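Local coordinates for protein peptidoglycan glycosyltransferase (Atopobium parvulum, PDB 4OVD) that belongs to the penicillin-binding proteins, joining an extended region of the dimerisation-domain family to a compact domain built around a five-stranded antiparallel sheet, at residues N182-G187 / N215-V220; A252-T257 / E522-V527; G484-G489 / I517-E522. All blocks are in the same frame, centred on the assembly; numbering follows the deposited sequence.

Contact 1 lies in the extended part of the molecule, partly buried, about 28 Å from contact 2 and 37 Å from contact 3 between centres. It sets the end of a short helix against a loop running into a strand, and a single regular hydrogen bond joins its segments. Contacts 2 and 3 are buried neighbours in one antiparallel sheet, their centres about 10 Å apart; they share Glu522 and hold successive strands, 510-518 and 525-532. Both combine backbone pairing with apolar packing against helices and put an asparagine just past a strand end. In contact 2 that asparagine folds its own turn beside a water; in contact 3 its amide extends the pairing across strands.

Contact 1: residues N182-G187 / N215-V220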
loop_
_atom_site.group_PDB
_atom_site.type_symbol
_atom_site.label_atom_id
_atom_site.label_comp_id
_atom_site.label_asym_id
_atom_site.label_seq_id
_atom_site.Cartn_x
_atom_site.Cartn_y
_atom_site.Cartn_z
ATOM N N ASN A 182 15.117 16.341 -3.700
ATOM C CA ASN A 182 15.807 17.549 -3.271
ATOM C C ASN A 182 16.674 18.124 -4.369
ATOM O O ASN A 182 16.721 19.326 -4.506
ATOM C CB ASN A 182 16.688 17.262 -2.062
ATOM C CG ASN A 182 17.327 18.504 -1.529
ATOM O OD1 ASN A 182 16.653 19.346 -0.964
ATOM N ND2 ASN A 182 18.657 18.600 -1.660
ATOM N N ASP A 183 17.346 17.280 -5.152
ATOM C CA ASP A 183 18.257 17.804 -6.194
ATOM C C ASP A 183 17.513 18.512 -7.293
ATOM O O ASP A 183 18.057 19.418 -7.915
ATOM C CB ASP A 183 19.275 16.792 -6.715
ATOM C CG ASP A 183 18.650 15.528 -7.220
ATOM O OD1 ASP A 183 17.408 15.480 -7.410
ATOM O OD2 ASP A 183 19.418 14.559 -7.419
ATOM N N ILE A 184 16.256 18.156 -7.529
ATOM C CA ILE A 184 15.541 18.936 -8.496
ATOM C C ILE A 184 14.800 20.076 -7.813
ATOM O O ILE A 184 14.672 21.143 -8.375
ATOM C CB ILE A 184 14.758 18.087 -9.543
ATOM C CG1 ILE A 184 13.556 17.389 -8.962
ATOM C CG2 ILE A 184 15.699 17.098 -10.229
ATOM C CD1 ILE A 184 12.423 18.345 -8.776
ATOM N N LEU A 185 14.359 19.917 -6.575
ATOM C CA LEU A 185 13.625 21.028 -5.870
ATOM C C LEU A 185 14.567 22.174 -5.411
ATOM O O LEU A 185 14.167 23.358 -5.296
ATOM C CB LEU A 185 12.964 20.469 -4.626
ATOM C CG LEU A 185 11.737 19.632 -4.882
ATOM C CD1 LEU A 185 11.262 18.835 -3.695
ATOM C CD2 LEU A 185 10.650 20.605 -5.337
ATOM N N ALA A 186 15.791 21.810 -5.060
ATOM C CA ALA A 186 16.802 22.799 -4.589
ATOM C C ALA A 186 17.353 23.513 -5.797
ATOM O O ALA A 186 17.652 22.921 -6.836
ATOM C CB ALA A 186 17.948 22.095 -3.873
ATOM N N GLY A 187 17.517 24.798 -5.710
ATOM C CA GLY A 187 18.066 25.409 -6.879
ATOM C C GLY A 187 19.501 25.490 -6.555
ATOM O O GLY A 187 19.989 24.745 -5.717
ATOM N N ASN A 215 16.513 28.996 -9.309
ATOM C CA ASN A 215 15.503 28.442 -8.388
ATOM C C ASN A 215 15.219 26.986 -8.732
ATOM O O ASN A 215 15.507 26.517 -9.827
ATOM C CB ASN A 215 14.246 29.279 -8.415
ATOM C CG ASN A 215 14.523 30.729 -8.038
ATOM O OD1 ASN A 215 13.996 31.650 -8.658
ATOM N ND2 ASN A 215 15.413 30.934 -7.078
ATOM N N GLY A 216 14.729 26.234 -7.773
ATOM C CA GLY A 216 14.474 24.841 -8.040
ATOM C C GLY A 216 13.302 24.670 -8.982
ATOM O O GLY A 216 12.565 25.608 -9.228
ATOM N N GLN A 217 13.131 23.455 -9.476
ATOM C CA GLN A 217 12.037 23.136 -10.378
ATOM C C GLN A 217 10.766 22.748 -9.649
ATOM O O GLN A 217 10.788 22.015 -8.664
ATOM C CB GLN A 217 12.434 21.988 -11.289
ATOM C CG GLN A 217 13.298 22.422 -12.454
ATOM C CD GLN A 217 13.578 21.273 -13.411
ATOM O OE1 GLN A 217 13.922 20.152 -12.994
ATOM N NE2 GLN A 217 13.457 21.553 -14.711
ATOM N N ASP A 218 9.656 23.236 -10.138
ATOM C CA ASP A 218 8.352 22.924 -9.573
ATOM C C ASP A 218 7.992 21.475 -9.791
ATOM O O ASP A 218 8.484 20.831 -10.724
ATOM C CB ASP A 218 7.302 23.833 -10.166
ATOM C CG ASP A 218 7.574 25.273 -9.840
ATOM O OD1 ASP A 218 8.264 25.505 -8.818
ATOM O OD2 ASP A 218 7.132 26.156 -10.589
ATOM N N ILE A 219 7.204 20.955 -8.862
ATOM C CA ILE A 219 6.795 19.576 -8.902
ATOM C C ILE A 219 5.292 19.529 -8.701
ATOM O O ILE A 219 4.756 20.277 -7.874
ATOM C CB ILE A 219 7.503 18.809 -7.758
ATOM C CG1 ILE A 219 8.271 17.627 -8.286
ATOM C CG2 ILE A 219 6.610 18.520 -6.573
ATOM C CD1 ILE A 219 9.355 18.079 -9.255
ATOM N N VAL A 220 4.604 18.732 -9.520
ATOM C CA VAL A 220 3.168 18.531 -9.342
ATOM C C VAL A 220 2.923 17.114 -8.890
ATOM O O VAL A 220 3.378 16.170 -9.506
ATOM C CB VAL A 220 2.343 18.723 -10.640
ATOM C CG1 VAL A 220 0.860 18.581 -10.333
ATOM C CG2 VAL A 220 2.659 20.077 -11.269
#
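Ile184 and Leu185 present the last carbonyls of helix 182-185 to the loop at Gly216 and Gln217, a helix C-terminus docked on the lead-in to strand 219-221. The one regular hydrogen bond between the segments runs from Gln217 N to Ile184 O at 3.0 Å; it is nearly straight, 165° at the hydrogen, with the donor tilted modestly from the carbonyl plane. One residue along, Gly216 CA lies 3.1 Å from Leu185 O and aims its hydrogen almost directly at that oxygen (174°), a CA-H...O contact. Among the CA atoms the nearest pair across the contact is Gly187 and Gly216, 3.8 Å apart, with no side chain on either.

Leu185 starts away from the loop with CG anti to its carbonyl carbon (chi1 -75°), but its branch swings back, and CD2 comes to rest 3.6 Å from Gln217 O. The same methyl reaches toward Ile219 CB at 4.4 Å, a looser approach, while Ile62 of strand 62-63 touches both residues. The side chains of Ile184 and Ile219 cross at about a right angle, although their modelled ends are too close to be reliable, so the detailed fit there is doubtful. Behind the contact, Asn182 OD1 accepts from Arg59 and Gly173, tying the helix start to other loops, and Asn182 O receives Ala186 N in the closing helical turn. On the exposed side Gln217 extends along the helix end, CB 3.8 Å from Ile184 O and OE1 4.1 Å from Ile184 CB.

Contact 2: residues A252-T257 / E522-V527; sequences AMNPRT and ESDLMV
Met253 and Met526, both modelled as selenomethionine, form an antiparallel hydrogen-bonded pair at the tight end of this contact. Met253 N reaches Met526 O at 2.9 Å and Met526 N returns to Met253 O at 3.0 Å, with N-H...O angles of 156° and 155°. Their side chains run side by side in the same direction, Met526 CE packing 3.9 Å from Met253 CG, and both touch Ile422 of helix 418-429. The other sheet face carries Ala252 and Val527, a non-hydrogen-bonded pair: Ala252 CB meets Val527 CG2 at 3.9 Å, with Leu525 CD1 beside it and Phe549 of helix 542-556 covering both members of the pair. Pro255 continues the close packing past the strand, its CD lying 3.5 Å from Leu525 N.

Toward exposed Arg256 the direct hydrogen bonds between the segments give way to a water bridge, though Arg256 CB still touches Ser523. The water accepts from Asn254 ND2 and Arg256 NE and donates to Ser523 O and Asp524 OD1, the last at 2.6 Å. Arg256 and Asp524 thus meet through water, NH2 and OD1 being 5.5 Å apart. With CG anti to the backbone N (chi1 -179°), Asn254 turns OD1 back on its own chain. OD1 accepts from Arg256 N in the carbonyl plane, at 2.8 Å, closing an Asx turn; a second bond, from Thr257 N above that plane, completes an Asx motif, and the pair pins the amide oxygen. Tyr261 OH bonds to both Asn254 ND2 and Asp524 O. Adjacent strands from the two ends of the domain sequence, sandwiched between helices, are typical of the penicillin-binding, serine beta-lactamase-like fold.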
loop_
_atom_site.group_PDB
_atom_site.type_symbol
_atom_site.label_atom_id
_atom_site.label_comp_id
_atom_site.label_asym_id
_atom_site.label_seq_id
_atom_site.Cartn_x
_atom_site.Cartn_y
_atom_site.Cartn_z
ATOM N N ALA A 252 -5.133 5.884 -0.915
ATOM C CA ALA A 252 -6.094 5.816 -1.991
ATOM C C ALA A 252 -5.233 6.042 -3.229
ATOM O O ALA A 252 -4.480 6.987 -3.232
ATOM C CB ALA A 252 -7.122 6.895 -1.861
HETATM N N MSE A 253 -5.413 5.240 -4.275
HETATM C CA MSE A 253 -4.588 5.301 -5.452
HETATM C C MSE A 253 -5.371 4.918 -6.654
HETATM O O MSE A 253 -6.414 4.358 -6.558
HETATM C CB MSE A 253 -3.390 4.317 -5.327
HETATM C CG MSE A 253 -3.485 2.829 -5.868
HETATM SE SE MSE A 253 -1.631 2.196 -5.661
HETATM C CE MSE A 253 -1.032 2.683 -7.446
ATOM N N ASN A 254 -4.836 5.265 -7.808
ATOM C CA ASN A 254 -5.416 4.954 -9.054
ATOM C C ASN A 254 -4.674 3.690 -9.484
ATOM O O ASN A 254 -3.461 3.721 -9.699
ATOM C CB ASN A 254 -5.173 6.110 -10.023
ATOM C CG ASN A 254 -5.772 5.873 -11.356
ATOM O OD1 ASN A 254 -5.629 4.829 -11.922
ATOM N ND2 ASN A 254 -6.460 6.844 -11.860
ATOM N N PRO A 255 -5.402 2.570 -9.616
ATOM C CA PRO A 255 -4.805 1.323 -9.991
ATOM C C PRO A 255 -4.366 1.256 -11.457
ATOM O O PRO A 255 -3.622 0.356 -11.815
ATOM C CB PRO A 255 -5.909 0.297 -9.702
ATOM C CG PRO A 255 -7.152 1.062 -9.795
ATOM C CD PRO A 255 -6.836 2.439 -9.325
ATOM N N ARG A 256 -4.773 2.187 -12.294
ATOM C CA ARG A 256 -4.331 2.153 -13.683
ATOM C C ARG A 256 -3.111 3.038 -13.951
ATOM O O ARG A 256 -2.285 2.691 -14.736
ATOM C CB ARG A 256 -5.417 2.609 -14.621
ATOM C CG ARG A 256 -4.960 2.597 -16.076
ATOM C CD ARG A 256 -6.068 3.069 -17.003
ATOM N NE ARG A 256 -6.395 4.487 -16.776
ATOM C CZ ARG A 256 -5.754 5.542 -17.308
ATOM N NH1 ARG A 256 -4.686 5.406 -18.112
ATOM N NH2 ARG A 256 -6.177 6.764 -17.004
ATOM N N THR A 257 -3.034 4.215 -13.384
ATOM C CA THR A 257 -1.873 5.062 -13.612
ATOM C C THR A 257 -0.809 4.948 -12.500
ATOM O O THR A 257 0.327 5.386 -12.664
ATOM C CB THR A 257 -2.297 6.499 -13.550
ATOM O OG1 THR A 257 -2.791 6.729 -12.251
ATOM C CG2 THR A 257 -3.380 6.854 -14.599
ATOM N N GLU A 522 -14.068 0.744 -13.892
ATOM C CA GLU A 522 -13.704 2.156 -14.193
ATOM C C GLU A 522 -12.212 2.464 -14.020
ATOM O O GLU A 522 -11.767 3.502 -14.472
ATOM C CB GLU A 522 -14.549 3.151 -13.374
ATOM C CG GLU A 522 -16.050 3.053 -13.686
ATOM C CD GLU A 522 -16.914 4.147 -13.036
ATOM O OE1 GLU A 522 -16.362 5.131 -12.479
ATOM O OE2 GLU A 522 -18.170 4.036 -13.116
ATOM N N SER A 523 -11.476 1.609 -13.304
ATOM C CA SER A 523 -10.027 1.703 -13.149
ATOM C C SER A 523 -9.572 3.020 -12.537
ATOM O O SER A 523 -8.551 3.572 -12.913
ATOM C CB SER A 523 -9.326 1.488 -14.513
ATOM O OG SER A 523 -9.708 0.244 -15.102
ATOM N N ASP A 524 -10.335 3.524 -11.586
ATOM C CA ASP A 524 -9.993 4.784 -11.014
ATOM C C ASP A 524 -9.678 4.768 -9.541
ATOM O O ASP A 524 -9.084 5.729 -9.085
ATOM C CB ASP A 524 -11.149 5.774 -11.266
ATOM C CG ASP A 524 -11.282 6.190 -12.755
ATOM O OD1 ASP A 524 -10.253 6.526 -13.360
ATOM O OD2 ASP A 524 -12.415 6.232 -13.280
ATOM N N LEU A 525 -10.036 3.724 -8.795
ATOM C CA LEU A 525 -9.796 3.791 -7.336
ATOM C C LEU A 525 -9.625 2.501 -6.531
ATOM O O LEU A 525 -10.487 1.601 -6.556
ATOM C CB LEU A 525 -10.968 4.563 -6.712
ATOM C CG LEU A 525 -10.936 4.749 -5.191
ATOM C CD1 LEU A 525 -9.815 5.675 -4.731
ATOM C CD2 LEU A 525 -12.240 5.380 -4.777
HETATM N N MSE A 526 -8.561 2.455 -5.730
HETATM C CA MSE A 526 -8.333 1.363 -4.852
HETATM C C MSE A 526 -7.857 2.014 -3.568
HETATM O O MSE A 526 -7.100 2.991 -3.575
HETATM C CB MSE A 526 -7.264 0.468 -5.476
HETATM C CG MSE A 526 -7.149 -0.902 -4.854
HETATM SE SE MSE A 526 -5.703 -1.986 -5.737
HETATM C CE MSE A 526 -4.354 -0.893 -4.924
ATOM N N VAL A 527 -8.286 1.470 -2.452
ATOM C CA VAL A 527 -7.936 1.991 -1.163
ATOM C C VAL A 527 -7.500 0.861 -0.252
ATOM O O VAL A 527 -8.072 -0.284 -0.322
ATOM C CB VAL A 527 -9.149 2.623 -0.531
ATOM C CG1 VAL A 527 -8.936 2.835 0.934
ATOM C CG2 VAL A 527 -9.561 3.881 -1.272
HETATM O O HOH W 1 -8.056 5.779 -14.489
#

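Contact 3: residues G484-G489 / I517-E522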
loop_
_atom_site.group_PDB
_atom_site.type_symbol
_atom_site.label_atom_id
_atom_site.label_comp_id
_atom_site.label_asym_id
_atom_site.label_seq_id
_atom_site.Cartn_x
_atom_site.Cartn_y
_atom_site.Cartn_z
ATOM N N GLY A 484 -24.450 1.787 -3.814
ATOM C CA GLY A 484 -24.325 2.359 -5.175
ATOM C C GLY A 484 -23.034 2.032 -5.949
ATOM O O GLY A 484 -22.895 2.393 -7.121
ATOM N N TYR A 485 -22.081 1.322 -5.329
ATOM C CA TYR A 485 -20.832 1.015 -6.013
ATOM C C TYR A 485 -20.512 -0.449 -5.976
ATOM O O TYR A 485 -21.059 -1.182 -5.206
ATOM C CB TYR A 485 -19.692 1.760 -5.318
ATOM C CG TYR A 485 -19.782 3.274 -5.386
ATOM C CD1 TYR A 485 -20.504 4.008 -4.454
ATOM C CD2 TYR A 485 -19.100 3.966 -6.372
ATOM C CE1 TYR A 485 -20.560 5.392 -4.538
ATOM C CE2 TYR A 485 -19.142 5.317 -6.456
ATOM C CZ TYR A 485 -19.879 6.025 -5.548
ATOM O OH TYR A 485 -19.874 7.366 -5.688
ATOM N N THR A 486 -19.602 -0.890 -6.812
ATOM C CA THR A 486 -19.147 -2.286 -6.770
ATOM C C THR A 486 -17.826 -2.236 -6.067
ATOM O O THR A 486 -17.074 -1.360 -6.338
ATOM C CB THR A 486 -18.920 -2.877 -8.167
ATOM O OG1 THR A 486 -20.163 -2.975 -8.843
ATOM C CG2 THR A 486 -18.323 -4.250 -8.051
ATOM N N VAL A 487 -17.602 -3.097 -5.093
ATOM C CA VAL A 487 -16.334 -3.153 -4.336
ATOM C C VAL A 487 -15.837 -4.580 -4.375
ATOM O O VAL A 487 -16.564 -5.504 -4.038
ATOM C CB VAL A 487 -16.531 -2.703 -2.884
ATOM C CG1 VAL A 487 -15.268 -2.867 -2.020
ATOM C CG2 VAL A 487 -17.012 -1.286 -2.878
ATOM N N ALA A 488 -14.630 -4.759 -4.900
ATOM C CA ALA A 488 -13.988 -6.052 -4.912
ATOM C C ALA A 488 -12.849 -5.880 -3.880
ATOM O O ALA A 488 -12.096 -4.927 -3.955
ATOM C CB ALA A 488 -13.410 -6.312 -6.269
ATOM N N GLY A 489 -12.765 -6.733 -2.890
ATOM C CA GLY A 489 -11.722 -6.571 -1.947
ATOM C C GLY A 489 -11.415 -7.793 -1.123
ATOM O O GLY A 489 -11.994 -8.848 -1.315
ATOM N N ILE A 517 -11.110 -2.298 -4.259
ATOM C CA ILE A 517 -11.102 -1.634 -5.534
ATOM C C ILE A 517 -12.542 -1.209 -5.739
ATOM O O ILE A 517 -13.451 -2.030 -5.623
ATOM C CB ILE A 517 -10.693 -2.655 -6.622
ATOM C CG1 ILE A 517 -9.313 -3.238 -6.314
ATOM C CG2 ILE A 517 -10.689 -2.003 -7.991
ATOM C CD1 ILE A 517 -8.947 -4.576 -6.963
ATOM N N VAL A 518 -12.760 0.068 -6.005
ATOM C CA VAL A 518 -14.104 0.594 -6.196
ATOM C C VAL A 518 -14.370 0.652 -7.717
ATOM O O VAL A 518 -13.498 1.080 -8.453
ATOM C CB VAL A 518 -14.242 2.002 -5.569
ATOM C CG1 VAL A 518 -15.678 2.469 -5.625
ATOM C CG2 VAL A 518 -13.780 2.010 -4.125
ATOM N N ASN A 519 -15.551 0.184 -8.160
ATOM C CA ASN A 519 -15.961 0.150 -9.561
ATOM C C ASN A 519 -14.781 -0.222 -10.385
ATOM O O ASN A 519 -14.207 0.619 -11.125
ATOM C CB ASN A 519 -16.539 1.485 -9.985
ATOM C CG ASN A 519 -17.846 1.785 -9.276
ATOM O OD1 ASN A 519 -18.367 0.952 -8.551
ATOM N ND2 ASN A 519 -18.395 2.981 -9.497
ATOM N N PRO A 520 -14.360 -1.482 -10.221
ATOM C CA PRO A 520 -13.197 -2.044 -10.870
ATOM C C PRO A 520 -13.189 -1.886 -12.396
ATOM O O PRO A 520 -12.112 -1.764 -12.972
ATOM C CB PRO A 520 -13.266 -3.506 -10.468
ATOM C CG PRO A 520 -14.066 -3.494 -9.203
ATOM C CD PRO A 520 -15.120 -2.526 -9.505
ATOM N N SER A 521 -14.374 -1.846 -13.020
ATOM C CA SER A 521 -14.481 -1.639 -14.449
ATOM C C SER A 521 -14.137 -0.192 -14.840
ATOM O O SER A 521 -13.961 0.077 -16.000
ATOM C CB SER A 521 -15.895 -2.022 -14.940
ATOM O OG SER A 521 -16.940 -1.261 -14.299
ATOM N N GLU A 522 -14.068 0.744 -13.892
ATOM C CA GLU A 522 -13.704 2.156 -14.193
ATOM C C GLU A 522 -12.212 2.464 -14.020
ATOM O O GLU A 522 -11.767 3.502 -14.472
ATOM C CB GLU A 522 -14.549 3.151 -13.374
ATOM C CG GLU A 522 -16.050 3.053 -13.686
ATOM C CD GLU A 522 -16.914 4.147 -13.036
ATOM O OE1 GLU A 522 -16.362 5.131 -12.479
ATOM O OE2 GLU A 522 -18.170 4.036 -13.116
#
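Val487 and Val518 face each other as an antiparallel non-hydrogen-bonded pair, CA atoms 4.7 Å apart, and Ala488 with Ile517 forms the next, hydrogen-bonded pair through Ile517 N to Ala488 O at 2.8 Å and Ala488 N to Ile517 O at 3.1 Å. Asn519 prolongs this pairing where its strand bends away with positive phi. Its backbone N donates to Thr486 O, and its side-chain OD1 takes the bond from Thr486 N at 2.8 Å, acting where a backbone carbonyl might otherwise serve. That bond is almost linear, 173° at the hydrogen, and enters along the C=O axis. Setting CG anti to the carbonyl carbon (chi1 -67°) brings the amide back across to the partner strand.

The other amide arm, ND2, sits at the edge of the Tyr485 ring near its plane, 3.4 Å from CD2, the ring and amide planes being 27° apart. Val518 CG1 approaches the same Tyr485 CD2 obliquely at 3.8 Å, while the phenol OH is hydrogen-bonded to Ile559 O near the chain end. Pro520 crosses Thr486 at about a right angle, its CD 3.9 Å from Thr486 CG2, and rests CG against Ala488 CB at 4.1 Å. Ala488 and Ile517 share their sheet face with helix 458-474 through Met468, whereas Val487 and Val518 meet Phe546 of helix 542-556 on the other. Past Pro520, Glu522 N bonds to Asn519 O in a tight turn leading to strand 525-532. Strand 487-495, an outermost strand of the sheet within this chain, carries the Lys-Thr-Gly sequence characteristic of penicillin-binding proteins just beyond the contact.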